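PDB 3SEE: DUF4627 domain-containing protein from Bacteroides thetaiotaomicron, which is of unknown function but probably binds sugars through a galactose-binding-like beta sandwich. Local coordinates for residues V95-K101 with W159-Y165; S110-T116 with D198-L204; T128-R134 with Y166-V172. The contacts are given in a common frame with arbitrary orientation. Numbering follows the deposited sequence.

Interaction 1 (V95-K101 with W159-Y165)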
loop_
_atom_site.group_PDB
_atom_site.type_symbol
_atom_site.label_atom_id
_atom_site.label_comp_id
_atom_site.label_asym_id
_atom_site.label_seq_id
_atom_site.Cartn_x
_atom_site.Cartn_y
_atom_site.Cartn_z
ATOM N N VAL A 95 -0.114 -10.751 7.860
ATOM C CA VAL A 95 0.890 -10.745 6.807
ATOM C C VAL A 95 0.266 -10.338 5.507
ATOM O O VAL A 95 -0.824 -10.806 5.175
ATOM C CB VAL A 95 1.615 -12.110 6.659
ATOM C CG1 VAL A 95 0.685 -13.231 6.219
ATOM C CG2 VAL A 95 2.839 -11.968 5.733
ATOM N N LEU A 96 0.944 -9.437 4.809
ATOM C CA LEU A 96 0.594 -9.062 3.450
ATOM C C LEU A 96 1.658 -9.617 2.522
ATOM O O LEU A 96 2.848 -9.377 2.730
ATOM C CB LEU A 96 0.550 -7.549 3.280
ATOM C CG LEU A 96 0.082 -7.147 1.844
ATOM C CD1 LEU A 96 -1.416 -7.282 1.647
ATOM C CD2 LEU A 96 0.503 -5.801 1.373
ATOM N N THR A 97 1.249 -10.398 1.540
ATOM C CA THR A 97 2.153 -11.035 0.562
ATOM C C THR A 97 1.649 -10.758 -0.832
ATOM O O THR A 97 0.432 -10.716 -1.048
ATOM C CB THR A 97 2.277 -12.589 0.671
ATOM O OG1 THR A 97 1.098 -13.248 0.206
ATOM C CG2 THR A 97 2.589 -13.027 2.083
ATOM N N PHE A 98 2.567 -10.618 -1.772
ATOM C CA PHE A 98 2.209 -10.568 -3.185
ATOM C C PHE A 98 3.442 -10.835 -4.016
ATOM O O PHE A 98 4.525 -11.008 -3.486
ATOM C CB PHE A 98 1.534 -9.247 -3.581
ATOM C CG PHE A 98 2.342 -8.011 -3.293
ATOM C CD1 PHE A 98 2.270 -7.396 -2.051
ATOM C CD2 PHE A 98 3.156 -7.440 -4.258
ATOM C CE1 PHE A 98 2.998 -6.254 -1.768
ATOM C CE2 PHE A 98 3.869 -6.291 -3.978
ATOM C CZ PHE A 98 3.785 -5.693 -2.732
ATOM N N TYR A 99 3.273 -10.950 -5.317
ATOM C CA TYR A 99 4.387 -11.111 -6.226
ATOM C C TYR A 99 4.496 -9.860 -7.095
ATOM O O TYR A 99 3.483 -9.252 -7.474
ATOM C CB TYR A 99 4.235 -12.369 -7.094
ATOM C CG TYR A 99 4.518 -13.607 -6.286
ATOM C CD1 TYR A 99 3.558 -14.164 -5.471
ATOM C CD2 TYR A 99 5.780 -14.177 -6.282
ATOM C CE1 TYR A 99 3.869 -15.276 -4.654
ATOM C CE2 TYR A 99 6.093 -15.282 -5.504
ATOM C CZ TYR A 99 5.134 -15.816 -4.694
ATOM O OH TYR A 99 5.430 -16.922 -3.887
ATOM N N ALA A 100 5.724 -9.446 -7.363
ATOM C CA ALA A 100 6.010 -8.266 -8.139
ATOM C C ALA A 100 7.109 -8.551 -9.136
ATOM O O ALA A 100 7.982 -9.366 -8.893
ATOM C CB ALA A 100 6.417 -7.102 -7.214
ATOM N N LYS A 101 7.069 -7.795 -10.223
ATOM C CA LYS A 101 8.011 -7.909 -11.343
ATOM C C LYS A 101 8.398 -6.490 -11.744
ATOM O O LYS A 101 7.493 -5.683 -11.943
ATOM C CB LYS A 101 7.285 -8.627 -12.515
ATOM C CG LYS A 101 8.181 -9.262 -13.573
ATOM C CD LYS A 101 7.342 -10.056 -14.565
ATOM C CE LYS A 101 8.000 -10.155 -15.933
ATOM N NZ LYS A 101 7.860 -8.908 -16.726
ATOM N N TRP A 159 9.340 -12.538 -11.475
ATOM C CA TRP A 159 8.323 -12.485 -10.421
ATOM C C TRP A 159 8.974 -12.821 -9.085
ATOM O O TRP A 159 9.669 -13.836 -8.962
ATOM C CB TRP A 159 7.161 -13.435 -10.732
ATOM C CG TRP A 159 6.285 -12.929 -11.809
ATOM C CD1 TRP A 159 6.201 -13.396 -13.088
ATOM C CD2 TRP A 159 5.326 -11.864 -11.704
ATOM N NE1 TRP A 159 5.256 -12.680 -13.781
ATOM C CE2 TRP A 159 4.715 -11.724 -12.967
ATOM C CE3 TRP A 159 4.920 -11.018 -10.679
ATOM C CZ2 TRP A 159 3.710 -10.774 -13.214
ATOM C CZ3 TRP A 159 3.956 -10.064 -10.932
ATOM C CH2 TRP A 159 3.367 -9.943 -12.189
ATOM N N THR A 160 8.765 -11.957 -8.100
ATOM C CA THR A 160 9.486 -11.944 -6.840
ATOM C C THR A 160 8.497 -11.800 -5.702
ATOM O O THR A 160 7.611 -10.937 -5.726
ATOM C CB THR A 160 10.473 -10.756 -6.843
ATOM O OG1 THR A 160 11.380 -10.891 -7.946
ATOM C CG2 THR A 160 11.269 -10.680 -5.548
ATOM N N LYS A 161 8.641 -12.640 -4.681
ATOM C CA LYS A 161 7.743 -12.608 -3.537
ATOM C C LYS A 161 8.034 -11.397 -2.666
ATOM O O LYS A 161 9.184 -11.157 -2.301
ATOM C CB LYS A 161 7.920 -13.860 -2.691
ATOM C CG LYS A 161 6.876 -13.965 -1.574
ATOM C CD LYS A 161 7.102 -15.169 -0.672
ATOM C CE LYS A 161 5.847 -15.570 0.106
ATOM N NZ LYS A 161 4.807 -16.295 -0.720
ATOM N N VAL A 162 6.991 -10.682 -2.295
ATOM C CA VAL A 162 7.078 -9.546 -1.400
ATOM C C VAL A 162 6.267 -9.937 -0.164
ATOM O O VAL A 162 5.125 -10.374 -0.297
ATOM C CB VAL A 162 6.531 -8.279 -2.041
ATOM C CG1 VAL A 162 6.742 -7.062 -1.095
ATOM C CG2 VAL A 162 7.194 -8.017 -3.393
ATOM N N VAL A 163 6.856 -9.780 1.031
ATOM C CA VAL A 163 6.231 -10.210 2.291
ATOM C C VAL A 163 6.473 -9.167 3.348
ATOM O O VAL A 163 7.626 -8.775 3.553
ATOM C CB VAL A 163 6.871 -11.475 2.869
ATOM C CG1 VAL A 163 6.210 -11.824 4.206
ATOM C CG2 VAL A 163 6.750 -12.637 1.848
ATOM N N VAL A 164 5.423 -8.742 4.056
ATOM C CA VAL A 164 5.589 -7.838 5.171
ATOM C C VAL A 164 4.523 -8.131 6.217
ATOM O O VAL A 164 3.341 -8.272 5.894
ATOM C CB VAL A 164 5.589 -6.361 4.736
ATOM C CG1 VAL A 164 4.344 -5.988 3.937
ATOM C CG2 VAL A 164 5.754 -5.443 5.979
ATOM N N TYR A 165 4.955 -8.164 7.483
ATOM C CA TYR A 165 4.031 -8.262 8.608
ATOM C C TYR A 165 3.681 -6.906 9.168
ATOM O O TYR A 165 4.552 -6.035 9.326
ATOM C CB TYR A 165 4.631 -9.129 9.739
ATOM C CG TYR A 165 4.484 -10.618 9.543
ATOM C CD1 TYR A 165 5.147 -11.266 8.535
ATOM C CD2 TYR A 165 3.641 -11.363 10.355
ATOM C CE1 TYR A 165 4.991 -12.642 8.341
ATOM C CE2 TYR A 165 3.500 -12.740 10.177
ATOM C CZ TYR A 165 4.172 -13.338 9.163
ATOM O OH TYR A 165 4.018 -14.701 8.974
#
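At the apolar centre of the pairing between V95-K101 and W159-Y165, V162 lies over the ring of F98, its CB 3.9 Å from the ring centroid in a CH-pi contact, with F98 CZ and V162 CG1 3.6 Å apart. A100 CB reaches V162 CG2 at 4.0 Å on one side, and L96 CB meets V164 CG1 at 4.2 Å on the other. These residues illustrate a general rule: alternation of side chains along paired antiparallel strands gives a sheet one face for the core and another for the outside, and L96, F98, A100, V162 and V164 share the buried one. Beneath this layer lie V109 and V111 of strand 108-115, so the pair belongs to one wall of a beta sandwich, as in galactose-binding-like domains. The backbone supplies the regularity: L96 with V164, F98 with V162 and A100 with T160 are hydrogen-bonded pairs, each with two N-H...O bonds. In the middle pair V162 N donates to F98 O at 2.8 Å. The return bond, from F98 N to V162 O, is 3.0 Å. The non-hydrogen-bonded pairs that alternate with them turn V95, T97, Y99, K161, V163 and Y165 to the outer face. There V95 CB sits 3.8 Å from the centroid of the Y165 ring, over its face, and K161 CA lies off-centre against the ring of Y99. At the polar end, K101 lays its aliphatic chain on the indole of W159, with CD 3.6 Å from the five-membered ring centroid, while W159 NE1 is hydrogen-bonded to D56 and K101 NZ runs on to a weak, long ion pair with E213.

Interaction 2 (S110-T116 with D198-L204)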
loop_
_atom_site.group_PDB
_atom_site.type_symbol
_atom_site.label_atom_id
_atom_site.label_comp_id
_atom_site.label_asym_id
_atom_site.label_seq_id
_atom_site.Cartn_x
_atom_site.Cartn_y
_atom_site.Cartn_z
ATOM N N SER A 110 6.231 -1.086 -2.689
ATOM C CA SER A 110 5.910 -0.562 -1.383
ATOM C C SER A 110 4.474 -0.822 -0.996
ATOM O O SER A 110 3.614 -1.033 -1.846
ATOM C CB SER A 110 6.180 0.934 -1.362
ATOM O OG SER A 110 7.493 1.229 -1.852
ATOM N N VAL A 111 4.232 -0.739 0.300
ATOM C CA VAL A 111 2.946 -1.035 0.924
ATOM C C VAL A 111 2.693 -0.069 2.077
ATOM O O VAL A 111 3.629 0.235 2.825
ATOM C CB VAL A 111 3.027 -2.425 1.604
ATOM C CG1 VAL A 111 1.749 -2.738 2.391
ATOM C CG2 VAL A 111 3.333 -3.484 0.574
ATOM N N TYR A 112 1.445 0.310 2.318
ATOM C CA TYR A 112 1.003 0.808 3.611
ATOM C C TYR A 112 -0.473 0.424 3.770
ATOM O O TYR A 112 -1.136 0.045 2.797
ATOM C CB TYR A 112 1.253 2.317 3.801
ATOM C CG TYR A 112 0.547 3.254 2.846
ATOM C CD1 TYR A 112 -0.795 3.564 3.008
ATOM C CD2 TYR A 112 1.215 3.805 1.767
ATOM C CE1 TYR A 112 -1.445 4.419 2.142
ATOM C CE2 TYR A 112 0.566 4.657 0.884
ATOM C CZ TYR A 112 -0.766 4.968 1.085
ATOM O OH TYR A 112 -1.448 5.812 0.227
ATOM N N ILE A 113 -0.984 0.542 4.999
ATOM C CA ILE A 113 -2.377 0.212 5.294
ATOM C C ILE A 113 -2.906 1.345 6.169
ATOM O O ILE A 113 -2.435 1.559 7.288
ATOM C CB ILE A 113 -2.523 -1.159 5.993
ATOM C CG1 ILE A 113 -1.744 -2.262 5.256
ATOM C CG2 ILE A 113 -4.025 -1.525 6.089
ATOM C CD1 ILE A 113 -1.849 -3.662 5.909
ATOM N N LYS A 114 -3.864 2.098 5.628
ATOM C CA LYS A 114 -4.281 3.387 6.173
ATOM C C LYS A 114 -5.774 3.414 6.471
ATOM O O LYS A 114 -6.587 2.820 5.778
ATOM C CB LYS A 114 -3.919 4.529 5.197
ATOM C CG LYS A 114 -4.061 5.919 5.783
ATOM C CD LYS A 114 -3.573 6.978 4.810
ATOM C CE LYS A 114 -3.584 8.376 5.396
ATOM N NZ LYS A 114 -4.969 8.864 5.683
ATOM N N GLN A 115 -6.130 4.195 7.480
ATOM C CA GLN A 115 -7.515 4.507 7.788
ATOM C C GLN A 115 -8.198 5.229 6.621
ATOM O O GLN A 115 -7.663 6.186 6.075
ATOM C CB GLN A 115 -7.543 5.371 9.032
ATOM C CG GLN A 115 -8.948 5.761 9.496
ATOM C CD GLN A 115 -8.966 6.339 10.899
ATOM O OE1 GLN A 115 -8.086 6.019 11.703
ATOM N NE2 GLN A 115 -9.986 7.142 11.222
ATOM N N THR A 116 -9.413 4.792 6.264
ATOM C CA THR A 116 -10.106 5.381 5.123
ATOM C C THR A 116 -10.616 6.796 5.395
ATOM O O THR A 116 -10.346 7.712 4.602
ATOM C CB THR A 116 -11.257 4.494 4.667
ATOM O OG1 THR A 116 -10.753 3.170 4.464
ATOM C CG2 THR A 116 -11.904 5.013 3.390
ATOM N N ASP A 198 -12.547 0.178 8.886
ATOM C CA ASP A 198 -12.546 0.774 7.551
ATOM C C ASP A 198 -11.156 1.310 7.244
ATOM O O ASP A 198 -10.757 2.382 7.722
ATOM C CB ASP A 198 -13.604 1.882 7.472
ATOM C CG ASP A 198 -13.826 2.382 6.085
ATOM O OD1 ASP A 198 -13.158 1.914 5.131
ATOM O OD2 ASP A 198 -14.701 3.271 5.930
ATOM N N CYS A 199 -10.412 0.522 6.481
ATOM C CA CYS A 199 -9.058 0.886 6.096
ATOM C C CYS A 199 -8.849 0.439 4.654
ATOM O O CYS A 199 -9.733 -0.191 4.067
ATOM C CB CYS A 199 -8.032 0.226 7.032
ATOM S SG CYS A 199 -7.989 -1.585 6.950
ATOM N N TYR A 200 -7.678 0.754 4.095
ATOM C CA TYR A 200 -7.326 0.221 2.799
ATOM C C TYR A 200 -5.865 -0.137 2.741
ATOM O O TYR A 200 -5.013 0.549 3.339
ATOM C CB TYR A 200 -7.690 1.184 1.657
ATOM C CG TYR A 200 -7.125 2.570 1.755
ATOM C CD1 TYR A 200 -7.776 3.535 2.505
ATOM C CD2 TYR A 200 -5.963 2.923 1.094
ATOM C CE1 TYR A 200 -7.261 4.823 2.568
ATOM C CE2 TYR A 200 -5.462 4.202 1.165
ATOM C CZ TYR A 200 -6.104 5.157 1.942
ATOM O OH TYR A 200 -5.673 6.455 2.036
ATOM N N VAL A 201 -5.598 -1.216 2.022
ATOM C CA VAL A 201 -4.242 -1.548 1.598
ATOM C C VAL A 201 -3.882 -0.728 0.361
ATOM O O VAL A 201 -4.680 -0.636 -0.568
ATOM C CB VAL A 201 -4.154 -3.048 1.281
ATOM C CG1 VAL A 201 -2.788 -3.410 0.677
ATOM C CG2 VAL A 201 -4.465 -3.889 2.518
ATOM N N ALA A 202 -2.689 -0.147 0.352
ATOM C CA ALA A 202 -2.112 0.566 -0.786
ATOM C C ALA A 202 -0.826 -0.143 -1.187
ATOM O O ALA A 202 0.043 -0.394 -0.350
ATOM C CB ALA A 202 -1.796 2.017 -0.387
ATOM N N ILE A 203 -0.707 -0.472 -2.469
ATOM C CA ILE A 203 0.495 -1.046 -3.047
ATOM C C ILE A 203 0.990 -0.026 -4.075
ATOM O O ILE A 203 0.205 0.460 -4.927
ATOM C CB ILE A 203 0.237 -2.424 -3.701
ATOM C CG1 ILE A 203 -0.249 -3.412 -2.627
ATOM C CG2 ILE A 203 1.494 -2.909 -4.443
ATOM C CD1 ILE A 203 -0.726 -4.774 -3.172
ATOM N N LEU A 204 2.268 0.351 -3.990
ATOM C CA LEU A 204 2.844 1.462 -4.738
ATOM C C LEU A 204 4.161 1.098 -5.328
ATOM O O LEU A 204 4.887 0.261 -4.782
ATOM C CB LEU A 204 3.207 2.622 -3.813
ATOM C CG LEU A 204 2.122 3.051 -2.860
ATOM C CD1 LEU A 204 2.258 2.396 -1.493
ATOM C CD2 LEU A 204 2.116 4.573 -2.726
HETATM O O HOH W 1 -3.504 7.534 0.912
HETATM O O HOH W 2 -6.976 7.939 4.048
#
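Large side chains on adjacent strands can cover their cross-strand neighbours, and here Y200 and Y112 do so, burying the most surface, followed by T116. Y200 reaches across its hydrogen-bonded partner K114, whose CB lies over one face of the ring, and its CE2 comes 4.1 Å from Y112 CE1. The Y112 ring in turn covers A202, with A202 CB 3.6 Å from the ring centroid in a CH-pi contact, and touches L204 through Y112 CE2 and L204 CD1 at 3.7 Å. Both phenols end at water: one molecule joins Y112 OH (2.8 Å) to Y200 OH (2.7 Å), and a second links Y200 OH (2.8 Å) to K114 NZ (2.7 Å). Y112 OH also bonds to the backbone of W76, and K114 forms a salt bridge with E118. T116 closes the far end, its N bonding to D198 O at 3.1 Å and its OG1 donating to D198 OD1 at 2.8 Å; D198 also pairs with R84. The backbone forms a regular ladder in which S110 with L204, Y112 with A202 and K114 with Y200 are hydrogen-bonded pairs. The other face carries V111, I113, V201 and I203, which pack on L96, F98, I85 and F131. Two adjacent antiparallel strands, with one apolar face turned to a second sheet, are what the beta sandwich of a galactose-binding-like domain is built from.

Interaction 3 (T128-R134 with Y166-V172)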
loop_
_atom_site.group_PDB
_atom_site.type_symbol
_atom_site.label_atom_id
_atom_site.label_comp_id
_atom_site.label_asym_id
_atom_site.label_seq_id
_atom_site.Cartn_x
_atom_site.Cartn_y
_atom_site.Cartn_z
ATOM N N THR A 128 -3.421 11.280 9.738
ATOM C CA THR A 128 -2.934 10.204 8.868
ATOM C C THR A 128 -2.590 9.029 9.781
ATOM O O THR A 128 -1.570 9.040 10.464
ATOM C CB THR A 128 -1.710 10.635 8.045
ATOM O OG1 THR A 128 -0.654 11.027 8.933
ATOM C CG2 THR A 128 -2.015 11.801 7.104
ATOM N N THR A 129 -3.473 8.035 9.798
ATOM C CA THR A 129 -3.405 6.916 10.732
ATOM C C THR A 129 -3.123 5.624 9.990
ATOM O O THR A 129 -3.865 5.276 9.075
ATOM C CB THR A 129 -4.750 6.766 11.480
ATOM O OG1 THR A 129 -5.177 8.049 11.974
ATOM C CG2 THR A 129 -4.652 5.785 12.611
ATOM N N PHE A 130 -2.058 4.932 10.361
ATOM C CA PHE A 130 -1.595 3.741 9.646
ATOM C C PHE A 130 -1.367 2.600 10.635
ATOM O O PHE A 130 -0.877 2.854 11.730
ATOM C CB PHE A 130 -0.255 3.993 8.957
ATOM C CG PHE A 130 -0.210 5.159 8.014
ATOM C CD1 PHE A 130 0.036 6.450 8.466
ATOM C CD2 PHE A 130 -0.344 4.964 6.652
ATOM C CE1 PHE A 130 0.160 7.507 7.572
ATOM C CE2 PHE A 130 -0.223 6.016 5.767
ATOM C CZ PHE A 130 0.009 7.269 6.229
ATOM N N PHE A 131 -1.572 1.357 10.216
ATOM C CA PHE A 131 -1.050 0.250 11.011
ATOM C C PHE A 131 0.483 0.208 10.944
ATOM O O PHE A 131 1.086 0.530 9.916
ATOM C CB PHE A 131 -1.616 -1.067 10.538
ATOM C CG PHE A 131 -3.090 -1.202 10.763
ATOM C CD1 PHE A 131 -3.619 -1.106 12.033
ATOM C CD2 PHE A 131 -3.968 -1.414 9.707
ATOM C CE1 PHE A 131 -4.989 -1.240 12.238
ATOM C CE2 PHE A 131 -5.330 -1.533 9.903
ATOM C CZ PHE A 131 -5.839 -1.457 11.172
HETATM N N MSE A 132 1.106 -0.154 12.053
HETATM C CA MSE A 132 2.553 -0.179 12.143
HETATM C C MSE A 132 3.131 -1.431 11.508
HETATM O O MSE A 132 2.724 -2.547 11.811
HETATM C CB MSE A 132 2.957 -0.129 13.608
HETATM C CG MSE A 132 4.462 0.135 13.795
HETATM SE SE MSE A 132 5.032 -0.091 15.641
HETATM C CE MSE A 132 5.436 -1.989 15.580
ATOM N N ARG A 133 4.150 -1.250 10.680
ATOM C CA ARG A 133 4.841 -2.423 10.206
ATOM C C ARG A 133 5.556 -3.071 11.424
ATOM O O ARG A 133 6.118 -2.415 12.303
ATOM C CB ARG A 133 5.719 -2.136 8.980
ATOM C CG ARG A 133 6.927 -1.283 9.246
ATOM C CD ARG A 133 7.700 -0.939 7.958
ATOM N NE ARG A 133 8.724 -0.001 8.329
ATOM C CZ ARG A 133 9.886 -0.329 8.878
ATOM N NH1 ARG A 133 10.207 -1.590 9.100
ATOM N NH2 ARG A 133 10.728 0.637 9.203
ATOM N N ARG A 134 5.450 -4.376 11.507
ATOM C CA ARG A 134 5.816 -5.069 12.718
ATOM C C ARG A 134 7.262 -4.889 13.123
ATOM O O ARG A 134 7.571 -4.791 14.314
ATOM C CB ARG A 134 5.488 -6.535 12.546
ATOM C CG ARG A 134 5.353 -7.252 13.740
ATOM C CD ARG A 134 4.547 -8.521 13.563
ATOM N NE ARG A 134 4.548 -9.056 14.892
ATOM C CZ ARG A 134 5.117 -10.186 15.252
ATOM N NH1 ARG A 134 5.723 -10.956 14.365
ATOM N NH2 ARG A 134 4.992 -10.579 16.495
ATOM N N TYR A 166 2.406 -6.762 9.473
ATOM C CA TYR A 166 1.876 -5.588 10.150
ATOM C C TYR A 166 1.289 -5.985 11.500
ATOM O O TYR A 166 0.800 -7.112 11.669
ATOM C CB TYR A 166 0.776 -4.892 9.273
ATOM C CG TYR A 166 1.400 -3.978 8.225
ATOM C CD1 TYR A 166 1.749 -4.452 6.982
ATOM C CD2 TYR A 166 1.693 -2.664 8.531
ATOM C CE1 TYR A 166 2.382 -3.595 6.071
ATOM C CE2 TYR A 166 2.336 -1.838 7.652
ATOM C CZ TYR A 166 2.673 -2.300 6.406
ATOM O OH TYR A 166 3.337 -1.518 5.473
ATOM N N ASP A 167 1.309 -5.039 12.436
ATOM C CA ASP A 167 0.655 -5.217 13.736
ATOM C C ASP A 167 -0.584 -4.326 13.748
ATOM O O ASP A 167 -0.487 -3.117 13.914
ATOM C CB ASP A 167 1.605 -4.849 14.866
ATOM C CG ASP A 167 1.067 -5.222 16.234
ATOM O OD1 ASP A 167 -0.129 -5.556 16.339
ATOM O OD2 ASP A 167 1.874 -5.189 17.202
HETATM N N MSE A 168 -1.748 -4.937 13.557
HETATM C CA MSE A 168 -2.992 -4.172 13.614
HETATM C C MSE A 168 -3.294 -3.681 15.036
HETATM O O MSE A 168 -4.178 -2.831 15.219
HETATM C CB MSE A 168 -4.156 -4.989 13.037
HETATM C CG MSE A 168 -4.298 -4.927 11.531
HETATM SE SE MSE A 168 -2.623 -5.171 10.564
HETATM C CE MSE A 168 -3.469 -5.333 8.874
ATOM N N GLY A 169 -2.589 -4.227 16.026
ATOM C CA GLY A 169 -2.635 -3.719 17.370
ATOM C C GLY A 169 -1.832 -2.463 17.666
ATOM O O GLY A 169 -1.866 -1.967 18.811
ATOM N N GLN A 170 -1.089 -1.925 16.679
ATOM C CA GLN A 170 -0.383 -0.671 16.851
ATOM C C GLN A 170 -0.583 0.208 15.637
ATOM O O GLN A 170 -0.633 -0.261 14.505
ATOM C CB GLN A 170 1.115 -0.890 17.094
ATOM C CG GLN A 170 1.410 -1.757 18.304
ATOM C CD GLN A 170 2.873 -1.914 18.539
ATOM O OE1 GLN A 170 3.461 -2.982 18.224
ATOM N NE2 GLN A 170 3.471 -0.896 19.081
ATOM N N VAL A 171 -0.720 1.499 15.899
ATOM C CA VAL A 171 -0.853 2.488 14.853
ATOM C C VAL A 171 0.239 3.535 14.985
ATOM O O VAL A 171 0.772 3.776 16.077
ATOM C CB VAL A 171 -2.257 3.142 14.814
ATOM C CG1 VAL A 171 -3.318 2.158 14.329
ATOM C CG2 VAL A 171 -2.633 3.726 16.198
ATOM N N VAL A 172 0.547 4.163 13.861
ATOM C CA VAL A 172 1.438 5.296 13.805
ATOM C C VAL A 172 0.686 6.480 13.158
ATOM O O VAL A 172 -0.144 6.292 12.267
ATOM C CB VAL A 172 2.778 4.872 13.134
ATOM C CG1 VAL A 172 2.595 4.349 11.714
ATOM C CG2 VAL A 172 3.827 5.958 13.202
HETATM O O HOH W 3 4.031 -6.799 16.723
#
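One strand can pair with both arms of a chain that turns a corner, and T128-R134 does this against Y166-V172. At the start, T129 CG2 touches V171 CB at 4.2 Å. F130 then forms a hydrogen-bonded pair with V172: F130 N donates to V172 O at 3.0 Å and V172 N to F130 O at 2.9 Å, while F130 CB packs on V172 CG1 at 4.0 Å. F131 buries the most surface. M168, a selenomethionine, lies over its ring, with CG 3.6 Å and SE 4.3 Å from the centroid, a Met-aromatic contact. The selenomethionine M132 spans the corner, its N donating to Q170 O at 3.0 Å and its O accepting from D167 N at 2.9 Å. Between those two partners a type I beta turn from D167 to Q170 takes the chain round the corner, and D167 OD1 takes the amide of G169 at 2.8 Å in an Asx turn. R133 CB rests 3.6 Å from Y166 CE2, and beyond it a water joins R134 NE (3.0 Å) to D167 OD2 (2.7 Å). Thus strand 130-133 pairs with the end of strand 160-167 and with strand 170-172, whose axis it crosses at 108°. F131 fills the space beside I113 of strand 108-115 and I195 and L196 of helix 194-197, while M132 and V171 face strand 186-188.

In the fold
The three contacts sample both sheets of the sandwich. Interactions 1 and 2 lie in opposite sheets, centres about 15 Å apart, and meet where L96 and F98 pack on V111, V201 and I203. Interaction 3 extends the sheet of interaction 1, their centres about 18 Å apart, through strand 160-167, which both use; its backbone also joins strand 108-115 of interaction 2, with centres about 11 Å apart, through I113 with F131 and Q115 with T129. Strand 130-133 therefore bridges the two sheets at this end. Along the chain, 95-101, 110-116, 128-134, 159-165, 166-172 and 198-204 follow in order: interaction 1 alternates with each of the others, while interaction 2 encloses interaction 3, weaving distant sequence into one domain.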